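Local coordinates for SusD superfamily protein (Bacteroides fragilis NCTC 9343, PDB 3NQP) that probably binds glycans at the outer membrane of a gut bacterium, as a SusD-family partner in nutrient uptake, at residues 404-407 against 408-412; 417-420 against 421-424. All blocks are in the same frame, centred on the assembly; numbering follows the deposited sequence.

Interaction 1. Residues 404-407 against 408-412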
loop_
_atom_site.group_PDB
_atom_site.type_symbol
_atom_site.label_atom_id
_atom_site.label_comp_id
_atom_site.label_asym_id
_atom_site.label_seq_id
_atom_site.Cartn_x
_atom_site.Cartn_y
_atom_site.Cartn_z
ATOM N N LYS A 404 -9.003 -9.850 19.261
ATOM C CA LYS A 404 -7.679 -10.437 19.434
ATOM C C LYS A 404 -6.679 -9.790 18.504
ATOM O O LYS A 404 -5.589 -9.421 18.909
ATOM C CB LYS A 404 -7.712 -11.955 19.203
ATOM C CG LYS A 404 -6.364 -12.709 19.271
ATOM C CD LYS A 404 -6.536 -14.199 18.952
ATOM C CE LYS A 404 -6.798 -14.441 17.441
ATOM N NZ LYS A 404 -7.149 -15.859 17.135
ATOM N N TYR A 405 -7.008 -9.738 17.232
ATOM C CA TYR A 405 -6.040 -9.238 16.248
ATOM C C TYR A 405 -5.804 -7.720 16.384
ATOM O O TYR A 405 -4.679 -7.253 16.248
ATOM C CB TYR A 405 -6.533 -9.569 14.857
ATOM C CG TYR A 405 -6.324 -11.019 14.500
ATOM C CD1 TYR A 405 -5.052 -11.563 14.482
ATOM C CD2 TYR A 405 -7.380 -11.838 14.147
ATOM C CE1 TYR A 405 -4.837 -12.905 14.103
ATOM C CE2 TYR A 405 -7.163 -13.180 13.775
ATOM C CZ TYR A 405 -5.889 -13.697 13.759
ATOM O OH TYR A 405 -5.677 -15.026 13.405
ATOM N N ILE A 406 -6.863 -6.948 16.636
ATOM C CA ILE A 406 -6.699 -5.513 16.919
ATOM C C ILE A 406 -5.793 -5.286 18.120
ATOM O O ILE A 406 -4.913 -4.436 18.085
ATOM C CB ILE A 406 -8.040 -4.797 17.166
ATOM C CG1 ILE A 406 -8.854 -4.721 15.869
ATOM C CG2 ILE A 406 -7.810 -3.364 17.732
ATOM C CD1 ILE A 406 -10.351 -4.279 16.108
ATOM N N ASN A 407 -6.006 -6.036 19.182
ATOM C CA ASN A 407 -5.205 -5.860 20.386
ATOM C C ASN A 407 -3.757 -6.334 20.260
ATOM O O ASN A 407 -2.874 -5.787 20.929
ATOM C CB ASN A 407 -5.895 -6.485 21.595
ATOM C CG ASN A 407 -7.123 -5.690 22.040
ATOM O OD1 ASN A 407 -7.100 -4.448 22.058
ATOM N ND2 ASN A 407 -8.204 -6.404 22.411
ATOM N N LEU A 408 -3.495 -7.339 19.433
ATOM C CA LEU A 408 -2.125 -7.696 19.124
ATOM C C LEU A 408 -1.385 -6.471 18.546
ATOM O O LEU A 408 -0.305 -6.131 18.996
ATOM C CB LEU A 408 -2.061 -8.827 18.089
ATOM C CG LEU A 408 -2.139 -10.239 18.649
ATOM C CD1 LEU A 408 -2.350 -11.267 17.491
ATOM C CD2 LEU A 408 -0.908 -10.574 19.523
ATOM N N VAL A 409 -1.996 -5.806 17.562
ATOM C CA VAL A 409 -1.376 -4.618 16.949
ATOM C C VAL A 409 -1.285 -3.452 17.921
ATOM O O VAL A 409 -0.213 -2.830 18.025
ATOM C CB VAL A 409 -2.114 -4.224 15.667
ATOM C CG1 VAL A 409 -1.494 -2.970 15.061
ATOM C CG2 VAL A 409 -2.138 -5.455 14.700
ATOM N N ARG A 410 -2.365 -3.171 18.679
ATOM C CA ARG A 410 -2.321 -2.058 19.643
ATOM C C ARG A 410 -1.280 -2.287 20.695
ATOM O O ARG A 410 -0.593 -1.350 21.107
ATOM C CB ARG A 410 -3.645 -1.837 20.344
ATOM C CG ARG A 410 -4.727 -1.358 19.408
ATOM C CD ARG A 410 -5.961 -0.927 20.160
ATOM N NE ARG A 410 -7.048 -0.475 19.283
ATOM C CZ ARG A 410 -8.212 -0.015 19.721
ATOM N NH1 ARG A 410 -8.455 0.084 21.035
ATOM N NH2 ARG A 410 -9.120 0.393 18.852
ATOM N N LYS A 411 -1.197 -3.521 21.187
ATOM C CA LYS A 411 -0.316 -3.770 22.307
ATOM C C LYS A 411 1.118 -3.449 21.876
ATOM O O LYS A 411 1.867 -2.840 22.614
ATOM C CB LYS A 411 -0.445 -5.191 22.818
ATOM C CG LYS A 411 0.628 -5.549 23.915
ATOM C CD LYS A 411 0.487 -7.019 24.311
ATOM C CE LYS A 411 1.446 -7.373 25.463
ATOM N NZ LYS A 411 1.247 -8.802 25.909
ATOM N N ARG A 412 1.478 -3.838 20.669
ATOM C CA ARG A 412 2.802 -3.485 20.145
ATOM C C ARG A 412 2.987 -1.970 20.050
ATOM O O ARG A 412 4.026 -1.462 20.412
ATOM C CB ARG A 412 3.055 -4.146 18.787
ATOM C CG ARG A 412 4.525 -4.118 18.353
ATOM C CD ARG A 412 4.887 -2.822 17.600
ATOM N NE ARG A 412 4.299 -2.790 16.257
ATOM C CZ ARG A 412 4.813 -3.401 15.184
ATOM N NH1 ARG A 412 5.943 -4.084 15.277
ATOM N NH2 ARG A 412 4.201 -3.323 13.995
#
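The Tyr405 ring meets Leu408 obliquely, its CD1 lying 4.1 Å from Leu408 CD1, while Lys404 CE lies over one face, 3.8 Å above the ring plane and displaced toward the rim. This is side-chain packing along one α-helix, 399-414, within the helical SusD family region, and it illustrates how spacings of three and four residues bring neighbours together on a common surface. Tyr405 and Leu408 run side by side in the same direction, and both reach across to helix 382-396, Tyr405 at Leu389 and Ala390, Leu408 at Tyr386. On a second face of the helix Ile406 and Arg410 repeat the pattern one turn apart. The Ile406 methyl CG2, anti to its own backbone N, packs against the start of the guanidinium group, 3.4 Å from Arg410 NE, and the extended arginine chain runs past it. Polar bonds from beyond the segments fix the guanidinium: Glu441 forms a salt bridge with NE, and the carbonyl of Tyr423 accepts from NH1. Next to it, the Asn407 amide is turned 83° from the guanidinium plane, and its OD1 accepts from the backbone N of Tyr425. Beneath these side chains the main chain keeps the i to i+4 pattern, with Leu408 N donating to Lys404 O at 3.0 Å. The bond from Val409 N to Tyr405 O is weak, whereas Arg410 N meets Ile406 O at 2.9 Å, in the carbonyl plane and with an N-H...O angle of 166°.

Interaction 2. Residues 417-420 against 421-424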
loop_
_atom_site.group_PDB
_atom_site.type_symbol
_atom_site.label_atom_id
_atom_site.label_comp_id
_atom_site.label_asym_id
_atom_site.label_seq_id
_atom_site.Cartn_x
_atom_site.Cartn_y
_atom_site.Cartn_z
ATOM N N ALA A 417 3.957 1.588 27.548
ATOM C CA ALA A 417 2.778 2.306 28.034
ATOM C C ALA A 417 1.459 1.500 27.873
ATOM O O ALA A 417 0.384 1.978 28.229
ATOM C CB ALA A 417 2.677 3.694 27.343
ATOM N N TRP A 418 1.528 0.282 27.357
ATOM C CA TRP A 418 0.301 -0.489 27.148
ATOM C C TRP A 418 -0.449 -0.727 28.437
ATOM O O TRP A 418 0.132 -1.173 29.418
ATOM C CB TRP A 418 0.653 -1.837 26.574
ATOM C CG TRP A 418 -0.473 -2.815 26.389
ATOM C CD1 TRP A 418 -0.576 -4.054 26.986
ATOM C CD2 TRP A 418 -1.630 -2.686 25.551
ATOM N NE1 TRP A 418 -1.693 -4.692 26.556
ATOM C CE2 TRP A 418 -2.364 -3.884 25.673
ATOM C CE3 TRP A 418 -2.099 -1.694 24.674
ATOM C CZ2 TRP A 418 -3.554 -4.109 24.977
ATOM C CZ3 TRP A 418 -3.280 -1.920 23.989
ATOM C CH2 TRP A 418 -3.988 -3.126 24.129
ATOM N N ASP A 419 -1.735 -0.449 28.417
ATOM C CA ASP A 419 -2.581 -0.537 29.581
ATOM C C ASP A 419 -3.941 -0.901 29.055
ATOM O O ASP A 419 -4.583 -0.076 28.396
ATOM C CB ASP A 419 -2.638 0.829 30.260
ATOM C CG ASP A 419 -3.572 0.868 31.482
ATOM O OD1 ASP A 419 -4.409 -0.058 31.640
ATOM O OD2 ASP A 419 -3.439 1.849 32.277
ATOM N N GLU A 420 -4.386 -2.122 29.334
ATOM C CA GLU A 420 -5.619 -2.646 28.708
ATOM C C GLU A 420 -6.837 -1.795 29.009
ATOM O O GLU A 420 -7.683 -1.619 28.144
ATOM C CB GLU A 420 -5.873 -4.098 29.098
ATOM C CG GLU A 420 -4.826 -5.078 28.561
ATOM C CD GLU A 420 -4.978 -6.492 29.116
ATOM O OE1 GLU A 420 -6.118 -6.979 29.223
ATOM O OE2 GLU A 420 -3.950 -7.115 29.460
ATOM N N THR A 421 -6.868 -1.264 30.238
ATOM C CA THR A 421 -7.949 -0.442 30.764
ATOM C C THR A 421 -8.162 0.819 29.903
ATOM O O THR A 421 -9.293 1.218 29.650
ATOM C CB THR A 421 -7.666 -0.034 32.283
ATOM O OG1 THR A 421 -6.693 1.009 32.343
ATOM C CG2 THR A 421 -7.135 -1.209 33.121
ATOM N N LEU A 422 -7.070 1.415 29.437
ATOM C CA LEU A 422 -7.072 2.651 28.635
ATOM C C LEU A 422 -7.241 2.362 27.118
ATOM O O LEU A 422 -7.943 3.085 26.411
ATOM C CB LEU A 422 -5.758 3.425 28.845
ATOM C CG LEU A 422 -5.437 3.919 30.281
ATOM C CD1 LEU A 422 -4.158 4.816 30.297
ATOM C CD2 LEU A 422 -6.635 4.676 30.863
ATOM N N TYR A 423 -6.555 1.343 26.642
ATOM C CA TYR A 423 -6.245 1.186 25.199
ATOM C C TYR A 423 -6.746 -0.083 24.530
ATOM O O TYR A 423 -6.734 -0.171 23.300
ATOM C CB TYR A 423 -4.719 1.344 24.993
ATOM C CG TYR A 423 -4.177 2.656 25.544
ATOM C CD1 TYR A 423 -4.816 3.852 25.276
ATOM C CD2 TYR A 423 -3.043 2.690 26.323
ATOM C CE1 TYR A 423 -4.347 5.024 25.747
ATOM C CE2 TYR A 423 -2.547 3.891 26.822
ATOM C CZ TYR A 423 -3.201 5.050 26.552
ATOM O OH TYR A 423 -2.758 6.262 27.080
ATOM N N ALA A 424 -7.225 -1.064 25.292
ATOM C CA ALA A 424 -7.605 -2.352 24.694
ATOM C C ALA A 424 -8.970 -2.211 24.032
ATOM O O ALA A 424 -9.813 -1.496 24.531
ATOM C CB ALA A 424 -7.650 -3.457 25.746
HETATM O O HOH W 1 -10.007 -0.142 27.169
#
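The carbonyl oxygen of Asp419 is gripped by two successive amides: Tyr423 N donates at 3.0 Å, nearly in line with the Asp419 C=O bond, and Leu422 N adds a weak bond bent to 134°. One turn of helix is thus tied back to the residue at its N-cap. The Asp419 side chain joins in, since CG stands anti to the backbone N (chi1 177°) and its carboxylate is carried toward the first amides of the helix. There OD1 accepts a weak capping bond from Thr421 N. Thr421 is modelled in two conformers; in the one described OG1 donates to Asp419 OD1 at 2.6 Å, from above the carboxylate plane, a bond that is therefore doubtful for the residue as a whole. The other oxygen, Asp419 OD2, lies against Leu422 CG. At the far end of the turn Ala424 N closes on Glu420 O at 2.9 Å, with the donor tilted out of the carbonyl plane, and a water lies between Glu420 O and Ala424 O. Apolar groups flank this frame. The Trp418 and Tyr423 side chains run antiparallel past one another, Trp418 CZ3 lying 3.7 Å from Tyr423 CB, and the six-membered ring continues to Ala424, whose CB is 4.0 Å from Trp418 CH2. The Tyr423 ring carries Leu422 CB over the centre of one face and has Ala417 O at its edge, in plane, 3.8 Å from CE2. It also stacks with Tyr414, the last residue of the preceding helix, 399-414. Taken together, these bonds form the Asp N-cap of a single-turn helix, a compact surface turn following a longer helix of the SusD fold.

Overall arrangement
Interactions 1 and 2 lie in sequence along the chain, their centres about 11 Å apart, and present two forms of one principle, local contacts organised by helical spacing. In 404-412 the principle is extended and partly buried: i to i+4 backbone bonds, two of them weak, run through mid-helix, Tyr405, Ile406, Leu408 and Val409 pack on neighbouring helices, and Arg410 pairs with Glu441 on one of them. In 417-424, a single turn at the surface, a carboxylate cap and a water between two carbonyls accompany the backbone bonds. The two meet, Trp418 lying against Arg410 and Lys411 with Trp418 CE3 3.6 Å from Lys411 CA, and the short turn is folded back onto the helix that precedes it.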